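Local coordinates for CRISPR-associated protein, Cse1 family (Acidimicrobium ferrooxidans, PDB 4H3T) that probably serves as the large Cse1 subunit of a type I-E CRISPR Cascade complex, which recognises invading DNA, at residues 348-353 / 391-396; 385-390 / 469-474. The protein carries 1 engineered substitution. All coordinates share one frame; numbering follows the deposited sequence.

The two contacts lie side by side, their centres about 13 Å apart, where the C-terminal helices join the rest of the chain. Their segments alternate along the sequence: 348-353, then 385-390 and 391-396, which follow each other directly, and finally 469-474. Contact 2 sets the end of strand 375-387, an outermost strand of a three-stranded antiparallel sheet, against the end of helix 445-473; contact 1 sets the linker that follows, just ahead of helix 397-415, against helix 344-350. The two touch through L388, whose CD2 lies 3.3 Å from V349 O. Together they line the route from the sheet into the C-terminal helical bundle, consistent with the two-part architecture of Cse1 proteins.

Contact 1 of 2, residues 348-353 / 391-396; sequences FVEGLQ and LNQEDP
The last turn of helix 344-350 lies beside the turn that follows helix 388-391, the chains coming nearest at E350 and L391, whose CA atoms are 5.4 Å apart. The turn is an Asx motif: N392 OD1 accepts from D395 N at 2.9 Å, a nearly straight bond whose donor sits above the carbonyl plane, with a weak second bond from E394 N. It leads into helix 397-415, where P396 occupies the N-cap position and D395 OD1 receives A397 N, so this is the linker entering the C-terminal helical bundle.

E350 carries most of the contact. With CG anti to the backbone N (chi1 172°) and the chain extended beyond it, the side chain reaches over the L391 carbonyl, bringing CG within 3.3 Å of L391 O. The carboxylate then meets Q393, whose own extended side chain crosses it at about a right angle. Carboxylate and amide planes are turned 64° apart, yet OE1 lies close to the amide plane and takes the hydrogen through its syn lone pair. OE2 gets two weaker bonds, from Q393 NE2 and from the backbone Q393 N, so both oxygens are tied to one residue.

OE1 and L391 O are two acceptors close together, an approach that R342 NH1 probably makes tolerable by forming a salt bridge with the first and a hydrogen bond with the second. Such bonding would probably keep E350 ionised. Beneath the polar layer, V349 and L391 cross obliquely in the buried interior, with V349 CG1 against L391 CD1 at 4.0 Å. The strongest of the Q393 bonds, NE2 to E350 OE1, measures 3.0 Å with an N-H...O angle of 154°.

Contact 2 of 2, residues 385-390 / 469-474; sequences DTPLAV and HFLTGL
L471 lies along the end of strand 385-387 with its two methyls parted: CD2 is set against the backbone D385 O at 3.4 Å, while CD1 meets V390 CG2 at 4.0 Å, the two side chains crossing at about a right angle. CG stands anti to the backbone N (chi1 176°), which carries the branch across to P387, and there the ring CD touches L471 CG obliquely. The neighbouring ring atom rests on the helix backbone, P387 CG lying only 3.1 Å from L471 O, a tight approach. L474 completes the apolar cluster, its CD1 packing on V390 CG2 at 4.0 Å, and A402 of helix 397-415 covers both leucines. An alanine in place of L471 would probably loosen this seam, since the branch meeting V390, P387 and the D385 carbonyl would be gone. At the exposed border D385 CB sits beside T472 OG1, a hydroxyl hydrogen-bonded to R468 O within its own helix. The axes of 385-387 and 469-473 approach to 7.2 Å, with their N-to-C directions inclined by 31°; this is the close packing of an edge strand of an antiparallel sheet on a helix end, here joining the sheet to the C-terminal helical bundle.

Contact 1 of 2, residues 348-353 / 391-396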
loop_
_atom_site.group_PDB
_atom_site.type_symbol
_atom_site.label_atom_id
_atom_site.label_comp_id
_atom_site.label_asym_id
_atom_site.label_seq_id
_atom_site.Cartn_x
_atom_site.Cartn_y
_atom_site.Cartn_z
ATOM N N PHE A 348 -13.466 7.646 7.468
ATOM C CA PHE A 348 -14.094 8.756 6.777
ATOM C C PHE A 348 -15.052 8.246 5.669
ATOM O O PHE A 348 -16.212 8.642 5.615
ATOM C CB PHE A 348 -13.026 9.671 6.159
ATOM C CG PHE A 348 -13.626 10.751 5.323
ATOM C CD1 PHE A 348 -14.532 11.652 5.873
ATOM C CD2 PHE A 348 -13.296 10.879 3.979
ATOM C CE1 PHE A 348 -15.068 12.681 5.110
ATOM C CE2 PHE A 348 -13.888 11.869 3.192
ATOM C CZ PHE A 348 -14.763 12.775 3.770
ATOM N N VAL A 349 -14.542 7.357 4.786
ATOM C CA VAL A 349 -15.308 6.836 3.634
ATOM C C VAL A 349 -16.605 6.075 4.114
ATOM O O VAL A 349 -17.610 6.045 3.401
ATOM C CB VAL A 349 -14.426 5.932 2.702
ATOM C CG1 VAL A 349 -15.269 5.219 1.629
ATOM C CG2 VAL A 349 -13.382 6.776 2.012
ATOM N N GLU A 350 -16.511 5.393 5.243
ATOM C CA GLU A 350 -17.602 4.631 5.857
ATOM C C GLU A 350 -18.858 5.510 5.990
ATOM O O GLU A 350 -19.956 5.002 5.807
ATOM C CB GLU A 350 -17.096 4.092 7.217
ATOM C CG GLU A 350 -18.057 3.419 8.160
ATOM C CD GLU A 350 -17.440 3.035 9.499
ATOM O OE1 GLU A 350 -16.190 2.918 9.612
ATOM O OE2 GLU A 350 -18.237 2.827 10.443
ATOM N N GLY A 351 -18.698 6.816 6.261
ATOM C CA GLY A 351 -19.832 7.718 6.370
ATOM C C GLY A 351 -20.324 8.375 5.090
ATOM O O GLY A 351 -21.123 9.299 5.196
ATOM N N LEU A 352 -19.900 7.930 3.884
ATOM C CA LEU A 352 -20.267 8.589 2.603
ATOM C C LEU A 352 -21.340 7.899 1.708
ATOM O O LEU A 352 -21.542 8.321 0.562
ATOM C CB LEU A 352 -18.982 8.766 1.733
ATOM C CG LEU A 352 -17.841 9.521 2.387
ATOM C CD1 LEU A 352 -16.659 9.668 1.446
ATOM C CD2 LEU A 352 -18.299 10.868 2.913
ATOM N N GLN A 353 -22.019 6.900 2.178
ATOM C CA GLN A 353 -23.113 6.262 1.379
ATOM C C GLN A 353 -24.219 7.254 0.846
ATOM O O GLN A 353 -24.638 7.171 -0.324
ATOM C CB GLN A 353 -23.827 5.246 2.264
ATOM C CG GLN A 353 -22.849 4.095 2.666
ATOM C CD GLN A 353 -23.474 2.710 2.613
ATOM O OE1 GLN A 353 -23.943 2.252 1.560
ATOM N NE2 GLN A 353 -23.412 1.970 3.709
ATOM N N LEU A 391 -17.582 -1.714 4.987
ATOM C CA LEU A 391 -16.931 -0.757 5.908
ATOM C C LEU A 391 -17.853 -0.366 7.046
ATOM O O LEU A 391 -17.379 0.155 8.061
ATOM C CB LEU A 391 -16.464 0.511 5.197
ATOM C CG LEU A 391 -15.540 0.327 4.073
ATOM C CD1 LEU A 391 -15.116 1.688 3.486
ATOM C CD2 LEU A 391 -14.295 -0.474 4.520
ATOM N N ASN A 392 -19.171 -0.624 6.899
ATOM C CA ASN A 392 -20.203 -0.281 7.915
ATOM C C ASN A 392 -20.019 -1.021 9.229
ATOM O O ASN A 392 -20.144 -2.254 9.310
ATOM C CB ASN A 392 -21.585 -0.578 7.345
ATOM C CG ASN A 392 -22.764 0.003 8.106
ATOM O OD1 ASN A 392 -22.708 0.280 9.315
ATOM N ND2 ASN A 392 -23.915 0.045 7.452
ATOM N N GLN A 393 -19.726 -0.269 10.270
ATOM C CA GLN A 393 -19.546 -0.803 11.622
ATOM C C GLN A 393 -20.841 -0.736 12.477
ATOM O O GLN A 393 -20.964 -1.492 13.454
ATOM C CB GLN A 393 -18.409 -0.055 12.318
ATOM C CG GLN A 393 -17.082 -0.444 11.667
ATOM C CD GLN A 393 -15.953 0.143 12.410
ATOM O OE1 GLN A 393 -15.421 -0.446 13.332
ATOM N NE2 GLN A 393 -15.723 1.372 12.187
ATOM N N GLU A 394 -21.788 0.110 12.058
ATOM C CA GLU A 394 -23.127 0.290 12.667
ATOM C C GLU A 394 -23.933 -1.017 12.499
ATOM O O GLU A 394 -24.404 -1.574 13.492
ATOM C CB GLU A 394 -23.858 1.485 11.996
ATOM C CG GLU A 394 -24.381 2.522 12.978
ATOM C CD GLU A 394 -25.582 3.293 12.469
ATOM O OE1 GLU A 394 -25.413 4.090 11.517
ATOM O OE2 GLU A 394 -26.698 3.081 13.003
ATOM N N ASP A 395 -24.079 -1.480 11.225
ATOM C CA ASP A 395 -24.689 -2.765 10.832
ATOM C C ASP A 395 -23.575 -3.636 10.258
ATOM O O ASP A 395 -23.265 -3.553 9.062
ATOM C CB ASP A 395 -25.820 -2.574 9.803
ATOM C CG ASP A 395 -26.575 -3.849 9.455
ATOM O OD1 ASP A 395 -26.030 -4.977 9.719
ATOM O OD2 ASP A 395 -27.726 -3.736 8.974
ATOM N N PRO A 396 -23.015 -4.523 11.080
ATOM C CA PRO A 396 -21.861 -5.308 10.640
ATOM C C PRO A 396 -22.156 -6.559 9.815
ATOM O O PRO A 396 -21.214 -7.301 9.590
ATOM C CB PRO A 396 -21.200 -5.673 11.972
ATOM C CG PRO A 396 -22.301 -5.839 12.873
ATOM C CD PRO A 396 -23.305 -4.780 12.508
#

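Contact 2 of 2, residues 385-390 / 469-474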
loop_
_atom_site.group_PDB
_atom_site.type_symbol
_atom_site.label_atom_id
_atom_site.label_comp_id
_atom_site.label_asym_id
_atom_site.label_seq_id
_atom_site.Cartn_x
_atom_site.Cartn_y
_atom_site.Cartn_z
ATOM N N ASP A 385 -11.687 -4.144 -4.797
ATOM C CA ASP A 385 -12.999 -3.485 -4.954
ATOM C C ASP A 385 -13.903 -3.813 -3.747
ATOM O O ASP A 385 -14.247 -4.987 -3.485
ATOM C CB ASP A 385 -13.657 -3.882 -6.287
ATOM C CG ASP A 385 -13.019 -3.244 -7.540
ATOM O OD1 ASP A 385 -12.505 -2.103 -7.439
ATOM O OD2 ASP A 385 -13.130 -3.841 -8.646
ATOM N N THR A 386 -14.140 -2.796 -2.920
ATOM C CA THR A 386 -14.787 -2.944 -1.643
ATOM C C THR A 386 -16.080 -2.078 -1.491
ATOM O O THR A 386 -16.010 -0.828 -1.518
ATOM C CB THR A 386 -13.776 -2.607 -0.493
ATOM O OG1 THR A 386 -12.570 -3.383 -0.670
ATOM C CG2 THR A 386 -14.348 -2.964 0.885
ATOM N N PRO A 387 -17.211 -2.743 -1.176
ATOM C CA PRO A 387 -18.448 -2.001 -0.908
ATOM C C PRO A 387 -18.359 -1.181 0.344
ATOM O O PRO A 387 -17.772 -1.635 1.367
ATOM C CB PRO A 387 -19.493 -3.114 -0.678
ATOM C CG PRO A 387 -18.923 -4.303 -1.253
ATOM C CD PRO A 387 -17.463 -4.203 -1.134
ATOM N N LEU A 388 -18.949 0.015 0.303
ATOM C CA LEU A 388 -19.018 0.814 1.516
ATOM C C LEU A 388 -19.836 0.064 2.569
ATOM O O LEU A 388 -19.566 0.190 3.753
ATOM C CB LEU A 388 -19.625 2.211 1.259
ATOM C CG LEU A 388 -18.605 3.271 1.001
ATOM C CD1 LEU A 388 -17.786 2.924 -0.205
ATOM C CD2 LEU A 388 -19.271 4.670 0.890
ATOM N N ALA A 389 -20.742 -0.789 2.136
ATOM C CA ALA A 389 -21.519 -1.647 3.077
ATOM C C ALA A 389 -20.616 -2.516 3.971
ATOM O O ALA A 389 -20.948 -2.711 5.128
ATOM C CB ALA A 389 -22.453 -2.545 2.294
ATOM N N VAL A 390 -19.461 -2.973 3.475
ATOM C CA VAL A 390 -18.533 -3.829 4.220
ATOM C C VAL A 390 -17.739 -3.001 5.253
ATOM O O VAL A 390 -17.314 -3.525 6.296
ATOM C CB VAL A 390 -17.649 -4.606 3.226
ATOM C CG1 VAL A 390 -16.442 -5.265 3.896
ATOM C CG2 VAL A 390 -18.490 -5.633 2.469
ATOM N N HIS A 469 -15.657 -11.006 -7.014
ATOM C CA HIS A 469 -17.033 -10.912 -7.547
ATOM C C HIS A 469 -18.037 -11.016 -6.406
ATOM O O HIS A 469 -19.004 -10.281 -6.376
ATOM C CB HIS A 469 -17.319 -12.018 -8.590
ATOM C CG HIS A 469 -18.649 -11.887 -9.279
ATOM N ND1 HIS A 469 -19.629 -12.901 -9.201
ATOM C CD2 HIS A 469 -19.107 -10.911 -10.113
ATOM C CE1 HIS A 469 -20.657 -12.476 -9.928
ATOM N NE2 HIS A 469 -20.399 -11.290 -10.506
ATOM N N PHE A 470 -17.832 -11.954 -5.493
ATOM C CA PHE A 470 -18.699 -12.118 -4.331
ATOM C C PHE A 470 -18.676 -10.846 -3.454
ATOM O O PHE A 470 -19.724 -10.325 -3.086
ATOM C CB PHE A 470 -18.236 -13.380 -3.510
ATOM C CG PHE A 470 -18.523 -13.361 -2.029
ATOM C CD1 PHE A 470 -19.743 -13.797 -1.534
ATOM C CD2 PHE A 470 -17.583 -12.858 -1.130
ATOM C CE1 PHE A 470 -20.038 -13.680 -0.167
ATOM C CE2 PHE A 470 -17.875 -12.732 0.210
ATOM C CZ PHE A 470 -19.090 -13.160 0.701
ATOM N N LEU A 471 -17.470 -10.324 -3.162
ATOM C CA LEU A 471 -17.324 -9.154 -2.320
ATOM C C LEU A 471 -17.998 -7.915 -2.957
ATOM O O LEU A 471 -18.781 -7.217 -2.288
ATOM C CB LEU A 471 -15.823 -8.882 -2.054
ATOM C CG LEU A 471 -15.499 -7.605 -1.241
ATOM C CD1 LEU A 471 -16.045 -7.726 0.157
ATOM C CD2 LEU A 471 -14.038 -7.358 -1.087
ATOM N N THR A 472 -17.765 -7.692 -4.267
ATOM C CA THR A 472 -18.415 -6.577 -5.005
ATOM C C THR A 472 -19.937 -6.698 -4.937
ATOM O O THR A 472 -20.621 -5.680 -4.758
ATOM C CB THR A 472 -17.902 -6.506 -6.483
ATOM O OG1 THR A 472 -16.518 -6.109 -6.415
ATOM C CG2 THR A 472 -18.649 -5.507 -7.311
ATOM N N GLY A 473 -20.453 -7.919 -5.044
ATOM C CA GLY A 473 -21.921 -8.162 -5.030
ATOM C C GLY A 473 -22.608 -7.826 -3.714
ATOM O O GLY A 473 -23.805 -7.539 -3.704
ATOM N N LEU A 474 -21.843 -7.690 -2.613
ATOM C CA LEU A 474 -22.433 -7.379 -1.303
ATOM C C LEU A 474 -22.926 -5.928 -1.234
ATOM O O LEU A 474 -23.771 -5.631 -0.416
ATOM C CB LEU A 474 -21.478 -7.642 -0.150
ATOM C CG LEU A 474 -20.962 -9.033 -0.002
ATOM C CD1 LEU A 474 -20.062 -9.141 1.233
ATOM C CD2 LEU A 474 -22.080 -10.063 0.082
#